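Long-range contact in trwC protein (Escherichia coli, PDB 1OMH), which probably nicks and processes the origin-of-transfer strand of plasmid DNA in bacterial conjugation, through this N-terminal relaxase domain: residues F88-V100 against F219-S233. Sequence-based numbering, arbitrary orientation.
Sequences FSAPKSVSLQALV and FDLAHIDRQQIEGFS. With nucleotides of chain A.
Phe219 takes Pro91 CG over one face of its ring, where helix 92-99, next in chain after strand 81-89 of the five-stranded antiparallel sheet of the relaxase (Rep-clan) fold, meets strand 219-221 and then helix 226-230. Helix 189-206 also touches Phe219, through Asn197 and Leu204. Asp220 reaches the helix's first turn: its OD1 accepts from Ser93 N (3.0 Å) nearly along the C-O axis and from Ser93 OG (2.6 Å) on the anti lone pair. With OG between the backbone N and carbonyl carbon (chi1 64°), the Ser93 hydroxyl also receives Leu221 N at 2.6 Å, so it ties strand to helix as donor and acceptor. A water that accepts from Lys92 N lies within bonding distance of both Asp220 OD2 and DT23 OP1 of chain A; an alanine in place of Asp220 would probably leave Ser93 N and OG without their shared acceptor and the water without one of its neighbours. Leu221 CD1 lies against Gln97 CB. His223 NE2 points at Gln97 OE1 (2.7 Å); the oxygen sits near the ring plane, whereas the nitrogen stands above the amide carbonyl plane. Within the first turn, closed by the Asp225-Gln228 capping box, Arg226 bonds both DT23 phosphate oxygens of chain A through NH1 and NH2, while Ile229 CG2 lies over the centre of the Arg226 guanidinium. Ile229 CD1 presses on Ser93 N and CA. Leu96 CD1 makes an off-centre CH-pi contact 4.3 Å from the Phe232 ring centroid. Lys92, about 8 Å from the zinc ligand His161 (no metal bound here) between side chains, crosses Phe232 at about a right angle, lining the DNA path; Gln159 OE1 and Pro158 O also hold its ammonium. Lys92 NZ bonds DC24 OP1 of chain A at 2.9 Å and, weakly, Phe232 O at 3.0 Å.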
ATOM      1  N   PHE B  88       1.042   0.026   1.661  1.00 16.17           N
ATOM      2  CA  PHE B  88       1.718  -0.094   2.948  1.00 17.03           C
ATOM      3  C   PHE B  88       2.979  -0.941   2.774  1.00 13.65           C
ATOM      4  O   PHE B  88       2.894  -2.092   2.364  1.00 17.47           O
ATOM      5  CB  PHE B  88       0.825  -0.805   3.976  1.00 18.53           C
ATOM      6  CG  PHE B  88      -0.446  -0.085   4.296  1.00 20.12           C
ATOM      7  CD1 PHE B  88      -1.552  -0.178   3.454  1.00 19.65           C
ATOM      8  CD2 PHE B  88      -0.543   0.683   5.452  1.00 17.67           C
ATOM      9  CE1 PHE B  88      -2.745   0.486   3.762  1.00 19.62           C
ATOM     10  CE2 PHE B  88      -1.731   1.352   5.767  1.00 15.94           C
ATOM     11  CZ  PHE B  88      -2.830   1.252   4.922  1.00 18.51           C
ATOM     12  N   SER B  89       4.134  -0.384   3.116  1.00 14.96           N
ATOM     13  CA  SER B  89       5.389  -1.115   2.989  1.00 16.76           C
ATOM     14  C   SER B  89       6.118  -1.162   4.327  1.00 16.47           C
ATOM     15  O   SER B  89       6.265  -0.151   5.002  1.00 15.65           O
ATOM     16  CB  SER B  89       6.274  -0.442   1.944  1.00 13.87           C
ATOM     17  OG  SER B  89       5.596  -0.390   0.696  1.00 22.62           O
ATOM     18  N   ALA B  90       6.570  -2.347   4.701  1.00 14.90           N
ATOM     19  CA  ALA B  90       7.285  -2.534   5.952  1.00 15.84           C
ATOM     20  C   ALA B  90       8.747  -2.127   5.830  1.00 17.29           C
ATOM     21  O   ALA B  90       9.291  -2.035   4.722  1.00 17.62           O
ATOM     22  CB  ALA B  90       7.196  -3.987   6.374  1.00 14.98           C
ATOM     23  N   PRO B  91       9.394  -1.837   6.972  1.00 17.40           N
ATOM     24  CA  PRO B  91      10.807  -1.456   6.978  1.00 16.33           C
ATOM     25  C   PRO B  91      11.543  -2.652   6.369  1.00 13.36           C
ATOM     26  O   PRO B  91      11.054  -3.773   6.457  1.00 12.80           O
ATOM     27  CB  PRO B  91      11.111  -1.297   8.460  1.00 20.70           C
ATOM     28  CG  PRO B  91       9.801  -0.781   9.005  1.00 16.46           C
ATOM     29  CD  PRO B  91       8.794  -1.657   8.308  1.00 15.13           C
ATOM     30  N   LYS B  92      12.699  -2.423   5.758  1.00 12.10           N
ATOM     31  CA  LYS B  92      13.441  -3.513   5.119  1.00 12.96           C
ATOM     32  C   LYS B  92      13.815  -4.646   6.077  1.00 13.20           C
ATOM     33  O   LYS B  92      13.678  -5.815   5.731  1.00 14.45           O
ATOM     34  CB  LYS B  92      14.711  -2.969   4.440  1.00  8.92           C
ATOM     35  CG  LYS B  92      15.502  -4.023   3.659  1.00 12.20           C
ATOM     36  CD  LYS B  92      14.702  -4.590   2.478  1.00 18.24           C
ATOM     37  CE  LYS B  92      14.372  -3.503   1.446  1.00 14.79           C
ATOM     38  NZ  LYS B  92      13.728  -4.061   0.225  1.00 16.55           N
ATOM     39  N   SER B  93      14.300  -4.304   7.269  1.00 12.45           N
ATOM     40  CA  SER B  93      14.675  -5.331   8.246  1.00 18.88           C
ATOM     41  C   SER B  93      13.496  -6.245   8.542  1.00 18.77           C
ATOM     42  O   SER B  93      13.665  -7.449   8.749  1.00 20.91           O
ATOM     43  CB  SER B  93      15.148  -4.696   9.553  1.00 19.97           C
ATOM     44  OG  SER B  93      14.102  -3.968  10.172  1.00 20.98           O
ATOM     45  N   VAL B  94      12.301  -5.669   8.568  1.00 17.79           N
ATOM     46  CA  VAL B  94      11.102  -6.441   8.840  1.00 15.50           C
ATOM     47  C   VAL B  94      10.835  -7.400   7.683  1.00 18.19           C
ATOM     48  O   VAL B  94      10.521  -8.576   7.906  1.00 15.80           O
ATOM     49  CB  VAL B  94       9.896  -5.501   9.080  1.00 16.93           C
ATOM     50  CG1 VAL B  94       8.608  -6.309   9.255  1.00 12.85           C
ATOM     51  CG2 VAL B  94      10.158  -4.662  10.329  1.00 17.17           C
ATOM     52  N   SER B  95      10.968  -6.914   6.450  1.00 14.37           N
ATOM     53  CA  SER B  95      10.760  -7.782   5.290  1.00 17.36           C
ATOM     54  C   SER B  95      11.782  -8.923   5.323  1.00 12.89           C
ATOM     55  O   SER B  95      11.453 -10.071   5.006  1.00 18.78           O
ATOM     56  CB  SER B  95      10.913  -6.995   3.978  1.00 16.16           C
ATOM     57  OG  SER B  95       9.873  -6.033   3.825  1.00 16.26           O
ATOM     58  N   LEU B  96      13.014  -8.607   5.719  1.00 14.09           N
ATOM     59  CA  LEU B  96      14.081  -9.610   5.784  1.00 20.26           C
ATOM     60  C   LEU B  96      13.805 -10.710   6.805  1.00 21.40           C
ATOM     61  O   LEU B  96      13.961 -11.901   6.518  1.00 21.35           O
ATOM     62  CB  LEU B  96      15.413  -8.939   6.125  1.00 17.91           C
ATOM     63  CG  LEU B  96      16.332  -8.475   4.990  1.00 25.31           C
ATOM     64  CD1 LEU B  96      15.538  -8.009   3.785  1.00 25.10           C
ATOM     65  CD2 LEU B  96      17.244  -7.387   5.521  1.00 19.74           C
ATOM     66  N   GLN B  97      13.397 -10.304   8.001  1.00 22.63           N
ATOM     67  CA  GLN B  97      13.112 -11.256   9.065  1.00 20.22           C
ATOM     68  C   GLN B  97      11.939 -12.146   8.680  1.00 21.30           C
ATOM     69  O   GLN B  97      11.942 -13.346   8.943  1.00 21.87           O
ATOM     70  CB  GLN B  97      12.793 -10.518  10.374  1.00 19.60           C
ATOM     71  CG  GLN B  97      12.809 -11.404  11.620  1.00 22.26           C
ATOM     72  CD  GLN B  97      14.215 -11.833  12.011  1.00 22.16           C
ATOM     73  OE1 GLN B  97      15.144 -11.031  11.984  1.00 22.95           O
ATOM     74  NE2 GLN B  97      14.370 -13.098  12.392  1.00 22.18           N
ATOM     75  N   ALA B  98      10.933 -11.564   8.039  1.00 17.19           N
ATOM     76  CA  ALA B  98       9.766 -12.342   7.646  1.00 19.39           C
ATOM     77  C   ALA B  98       9.958 -13.235   6.427  1.00 20.44           C
ATOM     78  O   ALA B  98       9.507 -14.378   6.416  1.00 20.29           O
ATOM     79  CB  ALA B  98       8.587 -11.413   7.395  1.00 18.24           C
ATOM     80  N   LEU B  99      10.638 -12.719   5.409  1.00 19.49           N
ATOM     81  CA  LEU B  99      10.801 -13.446   4.154  1.00 20.74           C
ATOM     82  C   LEU B  99      12.092 -14.229   3.945  1.00 22.17           C
ATOM     83  O   LEU B  99      12.108 -15.209   3.202  1.00 23.00           O
ATOM     84  CB  LEU B  99      10.588 -12.469   2.991  1.00 18.20           C
ATOM     85  CG  LEU B  99       9.262 -11.692   3.070  1.00 22.55           C
ATOM     86  CD1 LEU B  99       9.195 -10.669   1.944  1.00 18.15           C
ATOM     87  CD2 LEU B  99       8.076 -12.650   2.985  1.00 20.51           C
ATOM     88  N   VAL B 100      13.176 -13.792   4.567  1.00 18.61           N
ATOM     89  CA  VAL B 100      14.434 -14.511   4.431  1.00 24.76           C
ATOM     90  C   VAL B 100      14.573 -15.463   5.621  1.00 26.09           C
ATOM     91  O   VAL B 100      14.724 -16.668   5.431  1.00 25.67           O
ATOM     92  CB  VAL B 100      15.629 -13.545   4.382  1.00 21.83           C
ATOM     93  CG1 VAL B 100      16.922 -14.322   4.116  1.00 20.88           C
ATOM     94  CG2 VAL B 100      15.403 -12.509   3.284  1.00 22.35           C
ATOM     95  N   PHE B 219      11.441   2.899  11.897  1.00 25.36           N
ATOM     96  CA  PHE B 219      12.224   1.958  12.684  1.00 22.82           C
ATOM     97  C   PHE B 219      12.597   0.720  11.877  1.00 22.49           C
ATOM     98  O   PHE B 219      12.036   0.454  10.817  1.00 16.36           O
ATOM     99  CB  PHE B 219      11.446   1.498  13.920  1.00 21.01           C
ATOM    100  CG  PHE B 219      10.278   0.607  13.605  1.00 21.76           C
ATOM    101  CD1 PHE B 219       9.015   1.146  13.400  1.00 18.59           C
ATOM    102  CD2 PHE B 219      10.446  -0.772  13.496  1.00 21.52           C
ATOM    103  CE1 PHE B 219       7.933   0.335  13.089  1.00 19.32           C
ATOM    104  CE2 PHE B 219       9.366  -1.599  13.182  1.00 22.61           C
ATOM    105  CZ  PHE B 219       8.102  -1.044  12.979  1.00 18.60           C
ATOM    106  N   ASP B 220      13.558  -0.027  12.406  1.00 22.77           N
ATOM    107  CA  ASP B 220      14.021  -1.275  11.812  1.00 25.18           C
ATOM    108  C   ASP B 220      14.341  -2.178  12.995  1.00 26.06           C
ATOM    109  O   ASP B 220      14.473  -1.700  14.123  1.00 25.37           O
ATOM    110  CB  ASP B 220      15.282  -1.048  10.973  1.00 25.35           C
ATOM    111  CG  ASP B 220      14.973  -0.814   9.506  1.00 18.45           C
ATOM    112  OD1 ASP B 220      14.455  -1.745   8.850  1.00 19.27           O
ATOM    113  OD2 ASP B 220      15.247   0.299   9.015  1.00 19.05           O
ATOM    114  N   LEU B 221      14.442  -3.476  12.749  1.00 23.16           N
ATOM    115  CA  LEU B 221      14.773  -4.408  13.811  1.00 21.90           C
ATOM    116  C   LEU B 221      16.206  -4.099  14.241  1.00 27.58           C
ATOM    117  O   LEU B 221      17.107  -4.022  13.408  1.00 24.55           O
ATOM    118  CB  LEU B 221      14.651  -5.841  13.303  1.00 20.88           C
ATOM    119  CG  LEU B 221      13.261  -6.181  12.753  1.00 20.52           C
ATOM    120  CD1 LEU B 221      13.232  -7.631  12.291  1.00 24.41           C
ATOM    121  CD2 LEU B 221      12.212  -5.945  13.829  1.00 23.75           C
ATOM    122  N   ALA B 222      16.410  -3.925  15.544  1.00 22.22           N
ATOM    123  CA  ALA B 222      17.722  -3.581  16.095  1.00 23.76           C
ATOM    124  C   ALA B 222      18.904  -4.499  15.761  1.00 22.00           C
ATOM    125  O   ALA B 222      20.048  -4.050  15.765  1.00 23.14           O
ATOM    126  CB  ALA B 222      17.613  -3.424  17.614  1.00 27.91           C
ATOM    127  N   HIS B 223      18.650  -5.767  15.463  1.00 23.42           N
ATOM    128  CA  HIS B 223      19.756  -6.677  15.171  1.00 27.39           C
ATOM    129  C   HIS B 223      20.233  -6.694  13.716  1.00 31.03           C
ATOM    130  O   HIS B 223      21.117  -7.476  13.361  1.00 30.05           O
ATOM    131  CB  HIS B 223      19.403  -8.101  15.612  1.00 27.75           C
ATOM    132  CG  HIS B 223      18.157  -8.641  14.979  1.00 34.07           C
ATOM    133  ND1 HIS B 223      16.904  -8.144  15.259  1.00 30.93           N
ATOM    134  CD2 HIS B 223      17.979  -9.648  14.092  1.00 30.56           C
ATOM    135  CE1 HIS B 223      16.002  -8.828  14.573  1.00 33.82           C
ATOM    136  NE2 HIS B 223      16.628  -9.744  13.858  1.00 30.16           N
ATOM    137  N   ILE B 224      19.654  -5.838  12.877  1.00 27.09           N
ATOM    138  CA  ILE B 224      20.053  -5.771  11.474  1.00 22.69           C
ATOM    139  C   ILE B 224      20.513  -4.342  11.203  1.00 24.68           C
ATOM    140  O   ILE B 224      19.733  -3.400  11.351  1.00 24.56           O
ATOM    141  CB  ILE B 224      18.873  -6.150  10.549  1.00 22.24           C
ATOM    142  CG1 ILE B 224      18.394  -7.566  10.885  1.00 22.37           C
ATOM    143  CG2 ILE B 224      19.301  -6.076   9.089  1.00 24.70           C
ATOM    144  CD1 ILE B 224      17.206  -8.035  10.070  1.00 31.37           C
ATOM    145  N   ASP B 225      21.776  -4.177  10.811  1.00 20.76           N
ATOM    146  CA  ASP B 225      22.310  -2.837  10.579  1.00 25.56           C
ATOM    147  C   ASP B 225      22.035  -2.240   9.206  1.00 26.36           C
ATOM    148  O   ASP B 225      21.545  -2.915   8.300  1.00 28.10           O
ATOM    149  CB  ASP B 225      23.821  -2.790  10.869  1.00 23.25           C
ATOM    150  CG  ASP B 225      24.642  -3.595   9.882  1.00 27.39           C
ATOM    151  OD1 ASP B 225      24.313  -3.592   8.678  1.00 26.67           O
ATOM    152  OD2 ASP B 225      25.641  -4.217  10.304  1.00 29.51           O
ATOM    153  N   ARG B 226      22.372  -0.962   9.071  1.00 25.42           N
ATOM    154  CA  ARG B 226      22.163  -0.210   7.841  1.00 28.61           C
ATOM    155  C   ARG B 226      22.835  -0.792   6.600  1.00 26.94           C
ATOM    156  O   ARG B 226      22.230  -0.824   5.532  1.00 23.04           O
ATOM    157  CB  ARG B 226      22.602   1.242   8.066  1.00 30.19           C
ATOM    158  CG  ARG B 226      22.731   2.125   6.820  1.00 31.94           C
ATOM    159  CD  ARG B 226      21.489   2.162   5.928  1.00 39.17           C
ATOM    160  NE  ARG B 226      20.231   2.290   6.658  1.00 34.45           N
ATOM    161  CZ  ARG B 226      19.062   2.565   6.081  1.00 34.34           C
ATOM    162  NH1 ARG B 226      18.989   2.756   4.770  1.00 32.12           N
ATOM    163  NH2 ARG B 226      17.959   2.622   6.809  1.00 30.42           N
ATOM    164  N   GLN B 227      24.074  -1.253   6.723  1.00 24.43           N
ATOM    165  CA  GLN B 227      24.753  -1.807   5.554  1.00 24.22           C
ATOM    166  C   GLN B 227      24.033  -3.050   5.043  1.00 23.46           C
ATOM    167  O   GLN B 227      23.950  -3.275   3.839  1.00 22.19           O
ATOM    168  CB  GLN B 227      26.212  -2.143   5.876  1.00 27.05           C
ATOM    169  CG  GLN B 227      27.060  -0.943   6.303  1.00 35.36           C
ATOM    170  CD  GLN B 227      27.138   0.158   5.256  1.00 39.24           C
ATOM    171  N   GLN B 228      23.508  -3.850   5.965  1.00 22.84           N
ATOM    172  CA  GLN B 228      22.791  -5.069   5.610  1.00 22.18           C
ATOM    173  C   GLN B 228      21.469  -4.694   4.952  1.00 23.61           C
ATOM    174  O   GLN B 228      21.022  -5.349   4.008  1.00 23.52           O
ATOM    175  CB  GLN B 228      22.567  -5.927   6.870  1.00 20.60           C
ATOM    176  CG  GLN B 228      23.888  -6.282   7.561  1.00 22.65           C
ATOM    177  CD  GLN B 228      23.722  -6.912   8.939  1.00 29.17           C
ATOM    178  OE1 GLN B 228      22.858  -6.515   9.720  1.00 27.77           O
ATOM    179  NE2 GLN B 228      24.570  -7.887   9.247  1.00 27.60           N
ATOM    180  N   ILE B 229      20.846  -3.632   5.454  1.00 20.24           N
ATOM    181  CA  ILE B 229      19.583  -3.157   4.897  1.00 21.20           C
ATOM    182  C   ILE B 229      19.817  -2.731   3.446  1.00 20.70           C
ATOM    183  O   ILE B 229      19.096  -3.153   2.535  1.00 18.15           O
ATOM    184  CB  ILE B 229      19.046  -1.940   5.703  1.00 18.89           C
ATOM    185  CG1 ILE B 229      18.481  -2.405   7.047  1.00 19.32           C
ATOM    186  CG2 ILE B 229      18.020  -1.182   4.906  1.00 13.08           C
ATOM    187  CD1 ILE B 229      17.446  -3.492   6.943  1.00 31.37           C
ATOM    188  N   GLU B 230      20.843  -1.910   3.237  1.00 20.70           N
ATOM    189  CA  GLU B 230      21.160  -1.417   1.903  1.00 22.68           C
ATOM    190  C   GLU B 230      21.510  -2.559   0.951  1.00 22.27           C
ATOM    191  O   GLU B 230      21.255  -2.475  -0.253  1.00 18.78           O
ATOM    192  CB  GLU B 230      22.310  -0.409   1.985  1.00 24.90           C
ATOM    193  CG  GLU B 230      22.065   0.669   3.031  1.00 36.80           C
ATOM    194  CD  GLU B 230      23.071   1.799   2.995  1.00 42.71           C
ATOM    195  OE1 GLU B 230      24.284   1.521   2.885  1.00 45.49           O
ATOM    196  OE2 GLU B 230      22.645   2.971   3.096  1.00 45.73           O
ATOM    197  N   GLY B 231      22.077  -3.629   1.497  1.00 19.80           N
ATOM    198  CA  GLY B 231      22.438  -4.772   0.679  1.00 21.50           C
ATOM    199  C   GLY B 231      21.215  -5.438   0.078  1.00 21.79           C
ATOM    200  O   GLY B 231      21.335  -6.227  -0.851  1.00 21.64           O
ATOM    201  N   PHE B 232      20.042  -5.135   0.628  1.00 16.02           N
ATOM    202  CA  PHE B 232      18.777  -5.691   0.141  1.00 14.98           C
ATOM    203  C   PHE B 232      17.841  -4.562  -0.315  1.00 12.90           C
ATOM    204  O   PHE B 232      16.618  -4.735  -0.360  1.00 15.37           O
ATOM    205  CB  PHE B 232      18.064  -6.499   1.242  1.00 17.66           C
ATOM    206  CG  PHE B 232      18.567  -7.909   1.406  1.00 15.46           C
ATOM    207  CD1 PHE B 232      19.366  -8.259   2.493  1.00 14.10           C
ATOM    208  CD2 PHE B 232      18.210  -8.896   0.493  1.00 18.12           C
ATOM    209  CE1 PHE B 232      19.800  -9.583   2.670  1.00 14.67           C
ATOM    210  CE2 PHE B 232      18.638 -10.216   0.661  1.00 20.85           C
ATOM    211  CZ  PHE B 232      19.436 -10.555   1.755  1.00 15.39           C
ATOM    212  N   SER B 233      18.414  -3.409  -0.645  1.00 16.93           N
ATOM    213  CA  SER B 233      17.625  -2.262  -1.098  1.00 14.51           C
ATOM    214  C   SER B 233      18.150  -1.746  -2.434  1.00 12.53           C
ATOM    215  O   SER B 233      18.593  -0.606  -2.543  1.00 14.73           O
ATOM    216  CB  SER B 233      17.673  -1.130  -0.064  1.00 15.52           C
ATOM    217  OG  SER B 233      17.107  -1.541   1.173  1.00 17.17           O
TER
ATOM    218  P    DT A  23      15.135   3.211   4.094  1.00 18.76           P
ATOM    219  OP1  DT A  23      15.339   2.311   5.256  1.00 19.10           O
ATOM    220  OP2  DT A  23      16.239   4.092   3.646  1.00 16.00           O
ATOM    221  O5'  DT A  23      14.586   2.359   2.854  1.00 19.18           O
ATOM    222  C5'  DT A  23      15.290   1.188   2.352  1.00 16.12           C
ATOM    223  C4'  DT A  23      14.289   0.117   1.962  1.00 14.25           C
ATOM    224  O4'  DT A  23      13.379  -0.033   3.059  1.00 16.48           O
ATOM    225  C3'  DT A  23      13.439   0.326   0.694  1.00 13.45           C
ATOM    226  O3'  DT A  23      13.693  -0.867  -0.065  1.00 17.78           O
ATOM    227  C2'  DT A  23      12.067  -0.195   1.090  1.00 16.84           C
ATOM    228  C1'  DT A  23      12.075  -0.273   2.605  1.00 17.40           C
ATOM    229  N1   DT A  23      11.141   0.509   3.435  1.00 18.45           N
ATOM    230  C2   DT A  23       9.793   0.442   3.182  1.00 16.34           C
ATOM    231  O2   DT A  23       9.328  -0.111   2.202  1.00 16.58           O
ATOM    232  N3   DT A  23       9.006   1.047   4.132  1.00 17.20           N
ATOM    233  C4   DT A  23       9.432   1.715   5.268  1.00 17.33           C
ATOM    234  O4   DT A  23       8.602   2.171   6.053  1.00 17.88           O
ATOM    235  C5   DT A  23      10.868   1.807   5.426  1.00 16.54           C
ATOM    236  C7   DT A  23      11.436   2.535   6.604  1.00 14.17           C
ATOM    237  C6   DT A  23      11.635   1.224   4.505  1.00 16.71           C
ATOM    238  P    DC A  24      13.842  -0.866  -1.667  1.00 16.78           P
ATOM    239  OP1  DC A  24      13.576  -2.288  -2.002  1.00 17.01           O
ATOM    240  OP2  DC A  24      15.151  -0.255  -2.016  1.00 14.02           O
ATOM    241  O5'  DC A  24      12.677   0.053  -2.253  1.00 15.97           O
ATOM    242  C5'  DC A  24      11.327  -0.408  -2.422  1.00 15.52           C
ATOM    243  C4'  DC A  24      10.468   0.752  -2.867  1.00 16.87           C
ATOM    244  O4'  DC A  24      10.761   1.866  -1.999  1.00 17.53           O
ATOM    245  C3'  DC A  24      10.747   1.236  -4.297  1.00 14.53           C
ATOM    246  O3'  DC A  24       9.512   0.949  -4.988  1.00 21.95           O
ATOM    247  C2'  DC A  24      10.606   2.747  -4.198  1.00 13.22           C
ATOM    248  C1'  DC A  24      10.723   3.075  -2.727  1.00 16.24           C
ATOM    249  N1   DC A  24      11.788   3.970  -2.252  1.00 19.81           N
ATOM    250  C2   DC A  24      11.630   5.342  -2.467  1.00 21.21           C
ATOM    251  O2   DC A  24      10.668   5.728  -3.136  1.00 23.38           O
ATOM    252  N3   DC A  24      12.525   6.205  -1.937  1.00 20.20           N
ATOM    253  C4   DC A  24      13.554   5.740  -1.226  1.00 23.35           C
ATOM    254  N4   DC A  24      14.396   6.626  -0.692  1.00 24.43           N
ATOM    255  C5   DC A  24      13.763   4.343  -1.026  1.00 21.35           C
ATOM    256  C6   DC A  24      12.870   3.501  -1.561  1.00 17.74           C
TER
HETATM  257  O   HOH W   1      14.180  -0.070   6.270  1.00 15.64           O